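Local coordinates for epsin-3 (Saccharomyces cerevisiae, PDB 3ONK), which binds membranes enriched in phosphatidylinositol-3,5-bisphosphate and takes part in recruiting clathrin to the Golgi network and endosomes and in protein sorting at the multivesicular body, at residues N8-T20 with E44-F56. Residues are numbered along the deposited sequence; the frame is centred on the assembly and turned at random.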
# COMPACT_ATOMS: atom_id res chain seq x y z
N ASN A 8 13.34 -0.74 17.29
CA ASN A 8 14.11 0.02 16.31
C ASN A 8 13.94 -0.52 14.90
O ASN A 8 14.21 -1.69 14.64
CB ASN A 8 15.59 0.05 16.68
CG ASN A 8 15.84 0.71 18.02
OD1 ASN A 8 15.52 1.89 18.22
ND2 ASN A 8 16.41 -0.04 18.95
N TYR A 9 13.52 0.33 13.99
CA TYR A 9 13.23 -0.12 12.65
C TYR A 9 14.50 -0.47 11.86
O TYR A 9 15.48 0.24 11.92
CB TYR A 9 12.38 0.94 11.95
CG TYR A 9 11.10 1.19 12.72
CD1 TYR A 9 10.94 2.34 13.48
CD2 TYR A 9 10.08 0.25 12.72
CE1 TYR A 9 9.78 2.57 14.19
CE2 TYR A 9 8.92 0.46 13.43
CZ TYR A 9 8.77 1.62 14.17
OH TYR A 9 7.61 1.84 14.88
N THR A 10 14.47 -1.60 11.16
CA THR A 10 15.53 -1.91 10.21
C THR A 10 15.47 -0.87 9.08
O THR A 10 14.50 -0.09 8.96
CB THR A 10 15.37 -3.31 9.60
OG1 THR A 10 14.17 -3.33 8.81
CG2 THR A 10 15.28 -4.38 10.68
N GLU A 11 16.51 -0.86 8.26
CA GLU A 11 16.59 0.05 7.13
C GLU A 11 15.33 -0.01 6.28
O GLU A 11 14.78 1.02 5.91
CB GLU A 11 17.78 -0.31 6.24
CG GLU A 11 19.03 0.48 6.50
CD GLU A 11 19.98 0.37 5.33
OE1 GLU A 11 19.67 0.91 4.24
OE2 GLU A 11 21.02 -0.29 5.51
N MET A 12 14.90 -1.23 5.97
CA MET A 12 13.72 -1.40 5.11
C MET A 12 12.43 -0.98 5.81
O MET A 12 11.54 -0.40 5.19
CB MET A 12 13.63 -2.84 4.60
CG MET A 12 12.47 -3.10 3.63
SD MET A 12 12.47 -2.05 2.16
CE MET A 12 14.00 -2.49 1.35
N GLU A 13 12.30 -1.29 7.09
CA GLU A 13 11.13 -0.86 7.85
C GLU A 13 11.12 0.67 7.94
O GLU A 13 10.05 1.29 7.98
CB GLU A 13 11.12 -1.48 9.25
CG GLU A 13 10.92 -2.98 9.24
CD GLU A 13 11.27 -3.64 10.57
OE1 GLU A 13 11.89 -2.98 11.43
OE2 GLU A 13 10.91 -4.82 10.75
N GLY A 14 12.30 1.27 7.96
CA GLY A 14 12.42 2.72 7.95
C GLY A 14 11.97 3.32 6.62
O GLY A 14 11.36 4.39 6.59
N LYS A 15 12.29 2.65 5.52
CA LYS A 15 11.89 3.13 4.21
C LYS A 15 10.36 3.10 4.10
O LYS A 15 9.74 4.08 3.66
CB LYS A 15 12.53 2.28 3.12
CG LYS A 15 14.00 2.56 2.89
CD LYS A 15 14.51 1.83 1.65
CE LYS A 15 15.83 2.39 1.16
NZ LYS A 15 16.85 2.41 2.23
N VAL A 16 9.75 1.98 4.51
CA VAL A 16 8.30 1.86 4.51
C VAL A 16 7.66 2.91 5.43
O VAL A 16 6.66 3.52 5.08
CB VAL A 16 7.83 0.46 4.95
CG1 VAL A 16 6.31 0.40 4.97
CG2 VAL A 16 8.39 -0.59 4.03
N ARG A 17 8.26 3.10 6.60
CA ARG A 17 7.77 4.13 7.52
C ARG A 17 7.74 5.50 6.86
O ARG A 17 6.73 6.21 6.93
CB ARG A 17 8.60 4.17 8.82
CG ARG A 17 8.25 3.07 9.80
CD ARG A 17 8.86 3.33 11.18
NE ARG A 17 7.89 3.89 12.13
CZ ARG A 17 7.91 5.14 12.56
NH1 ARG A 17 6.99 5.56 13.43
NH2 ARG A 17 8.84 5.98 12.14
N GLU A 18 8.85 5.87 6.22
CA GLU A 18 8.96 7.14 5.51
C GLU A 18 7.95 7.27 4.37
O GLU A 18 7.31 8.31 4.20
CB GLU A 18 10.38 7.35 4.93
CG GLU A 18 10.44 8.53 3.93
CD GLU A 18 11.81 8.76 3.29
OE1 GLU A 18 12.76 7.99 3.54
OE2 GLU A 18 11.93 9.74 2.51
N ALA A 19 7.80 6.21 3.59
CA ALA A 19 6.85 6.21 2.47
C ALA A 19 5.40 6.38 2.94
O ALA A 19 4.52 6.69 2.14
CB ALA A 19 6.98 4.94 1.67
N THR A 20 5.14 6.14 4.23
CA THR A 20 3.78 6.22 4.76
C THR A 20 3.66 7.18 5.94
O THR A 20 2.69 7.11 6.70
CB THR A 20 3.24 4.82 5.16
OG1 THR A 20 4.06 4.24 6.16
CG2 THR A 20 3.23 3.90 3.95
N GLU A 44 13.10 -9.07 4.15
CA GLU A 44 12.55 -7.75 3.87
C GLU A 44 11.10 -7.76 3.34
O GLU A 44 10.37 -6.78 3.52
CB GLU A 44 13.50 -6.95 2.98
CG GLU A 44 14.68 -6.42 3.77
CD GLU A 44 15.74 -5.75 2.92
OE1 GLU A 44 15.70 -5.89 1.69
OE2 GLU A 44 16.61 -5.09 3.50
N ARG A 45 10.69 -8.85 2.71
CA ARG A 45 9.31 -8.96 2.26
C ARG A 45 8.40 -8.96 3.50
O ARG A 45 7.43 -8.21 3.56
CB ARG A 45 9.11 -10.23 1.39
CG ARG A 45 7.66 -10.47 0.92
CD ARG A 45 7.49 -11.85 0.25
NE ARG A 45 8.65 -12.09 -0.58
CZ ARG A 45 9.42 -13.17 -0.55
NH1 ARG A 45 9.12 -14.20 0.24
NH2 ARG A 45 10.48 -13.22 -1.34
N GLU A 46 8.73 -9.77 4.49
CA GLU A 46 7.95 -9.81 5.73
C GLU A 46 8.02 -8.50 6.50
O GLU A 46 7.02 -8.06 7.08
CB GLU A 46 8.39 -10.99 6.62
CG GLU A 46 7.26 -12.00 6.91
CD GLU A 46 7.78 -13.41 7.18
OE1 GLU A 46 9.01 -13.62 7.11
OE2 GLU A 46 6.95 -14.30 7.47
N GLU A 47 9.19 -7.86 6.52
CA GLU A 47 9.32 -6.55 7.18
C GLU A 47 8.37 -5.53 6.58
O GLU A 47 7.70 -4.79 7.30
CB GLU A 47 10.75 -6.01 7.07
CG GLU A 47 11.74 -6.79 7.88
CD GLU A 47 13.15 -6.28 7.73
OE1 GLU A 47 14.07 -6.99 8.18
OE2 GLU A 47 13.36 -5.17 7.17
N ILE A 48 8.32 -5.52 5.25
CA ILE A 48 7.49 -4.57 4.50
C ILE A 48 6.02 -4.83 4.79
O ILE A 48 5.25 -3.91 5.00
CB ILE A 48 7.73 -4.72 2.97
CG1 ILE A 48 9.18 -4.37 2.61
CG2 ILE A 48 6.79 -3.86 2.18
CD1 ILE A 48 9.56 -4.81 1.21
N LEU A 49 5.66 -6.11 4.78
CA LEU A 49 4.30 -6.56 5.04
C LEU A 49 3.77 -6.07 6.40
O LEU A 49 2.74 -5.40 6.47
CB LEU A 49 4.29 -8.09 5.01
CG LEU A 49 3.02 -8.80 4.56
CD1 LEU A 49 2.86 -8.69 3.04
CD2 LEU A 49 3.04 -10.28 5.02
N SER A 50 4.47 -6.43 7.47
CA SER A 50 4.14 -5.96 8.81
C SER A 50 3.86 -4.47 8.81
O SER A 50 2.78 -4.02 9.21
CB SER A 50 5.30 -6.22 9.75
OG SER A 50 5.80 -7.53 9.56
N MET A 51 4.85 -3.72 8.35
CA MET A 51 4.81 -2.27 8.38
C MET A 51 3.60 -1.69 7.64
O MET A 51 2.96 -0.75 8.12
CB MET A 51 6.11 -1.71 7.81
CG MET A 51 7.37 -2.03 8.61
SD MET A 51 7.38 -1.31 10.27
CE MET A 51 6.70 0.30 9.95
N ILE A 52 3.30 -2.23 6.46
CA ILE A 52 2.24 -1.67 5.64
C ILE A 52 0.87 -1.86 6.27
O ILE A 52 0.04 -0.95 6.23
CB ILE A 52 2.19 -2.27 4.22
CG1 ILE A 52 3.33 -1.71 3.36
CG2 ILE A 52 0.87 -1.90 3.54
CD1 ILE A 52 3.13 -1.95 1.85
N PHE A 53 0.62 -3.03 6.84
CA PHE A 53 -0.71 -3.30 7.38
C PHE A 53 -0.90 -2.74 8.79
O PHE A 53 -2.03 -2.48 9.21
CB PHE A 53 -1.04 -4.79 7.32
CG PHE A 53 -1.10 -5.33 5.92
CD1 PHE A 53 -1.91 -4.74 4.96
CD2 PHE A 53 -0.36 -6.45 5.55
CE1 PHE A 53 -1.98 -5.23 3.67
CE2 PHE A 53 -0.43 -6.95 4.25
CZ PHE A 53 -1.23 -6.34 3.31
N ARG A 54 0.20 -2.55 9.52
CA ARG A 54 0.12 -1.87 10.82
C ARG A 54 -0.73 -0.63 10.67
O ARG A 54 -1.49 -0.28 11.55
CB ARG A 54 1.51 -1.48 11.32
CG ARG A 54 2.34 -2.68 11.74
CD ARG A 54 3.63 -2.30 12.44
NE ARG A 54 4.38 -3.50 12.80
CZ ARG A 54 4.16 -4.22 13.89
NH1 ARG A 54 3.21 -3.85 14.75
NH2 ARG A 54 4.88 -5.30 14.13
N ARG A 55 -0.59 0.01 9.52
CA ARG A 55 -1.32 1.24 9.25
C ARG A 55 -2.84 1.03 9.21
O ARG A 55 -3.59 1.80 9.81
CB ARG A 55 -0.80 1.87 7.95
CG ARG A 55 0.12 3.07 8.17
CD ARG A 55 1.30 2.73 9.09
NE ARG A 55 2.55 2.52 8.34
CZ ARG A 55 3.64 1.92 8.84
NH1 ARG A 55 3.65 1.47 10.09
NH2 ARG A 55 4.71 1.78 8.06
N PHE A 56 -3.28 -0.03 8.52
CA PHE A 56 -4.70 -0.31 8.34
C PHE A 56 -5.42 -0.58 9.64
O PHE A 56 -6.63 -0.38 9.75
CB PHE A 56 -4.90 -1.52 7.42
CG PHE A 56 -4.29 -1.35 6.07
CD1 PHE A 56 -3.74 -0.13 5.70
CD2 PHE A 56 -4.27 -2.39 5.17
CE1 PHE A 56 -3.17 0.04 4.45
CE2 PHE A 56 -3.70 -2.23 3.92
CZ PHE A 56 -3.15 -1.02 3.56
O HOH W 1 16.70 -3.60 6.02
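Val16 fits as a knob into the hole formed by Ile48, Met51, Ile52 and Arg55, where helix 11-19 of the ENTH domain crosses 44-56 at -33°. Its CG1, anti to the backbone N (chi1 179°), lies 3.5 Å from Met51 CB, while CG2 faces Ile48 CG2. Met12 continues this tight side, its CG 3.7 Å from Ile48 CG1; Ile52 packs on Leu73 and Leu74 of helix 64-80. The looser, wetter side is polar, and there a water joins Met12 N to Glu44 OE2. Thr10 N-caps helix 11-19 in a capping box with Glu13: Glu13 N donates to Thr10 OG1, Thr10 N to Glu13 OE1. Thr10 OG1 donates to Glu47 OE2 (2.6 Å), from well above the carboxylate plane. A leucine in place of Glu47 would probably leave the Thr10 hydroxyl without this acceptor and the cap without its tie to helix 44-56. At the exposed edge Met51 SD makes an oblique Met-aromatic contact with the Tyr9 ring. Weak bonds from Arg55 NE and NH2 to Thr20 OG1 are doubtful, the guanidinium clashing with Met51 O. Glu13 OE2 and Glu47 OE2, 4.4 Å apart, probably raise each other's proton affinity, a cost the Thr10 donors may partly offset.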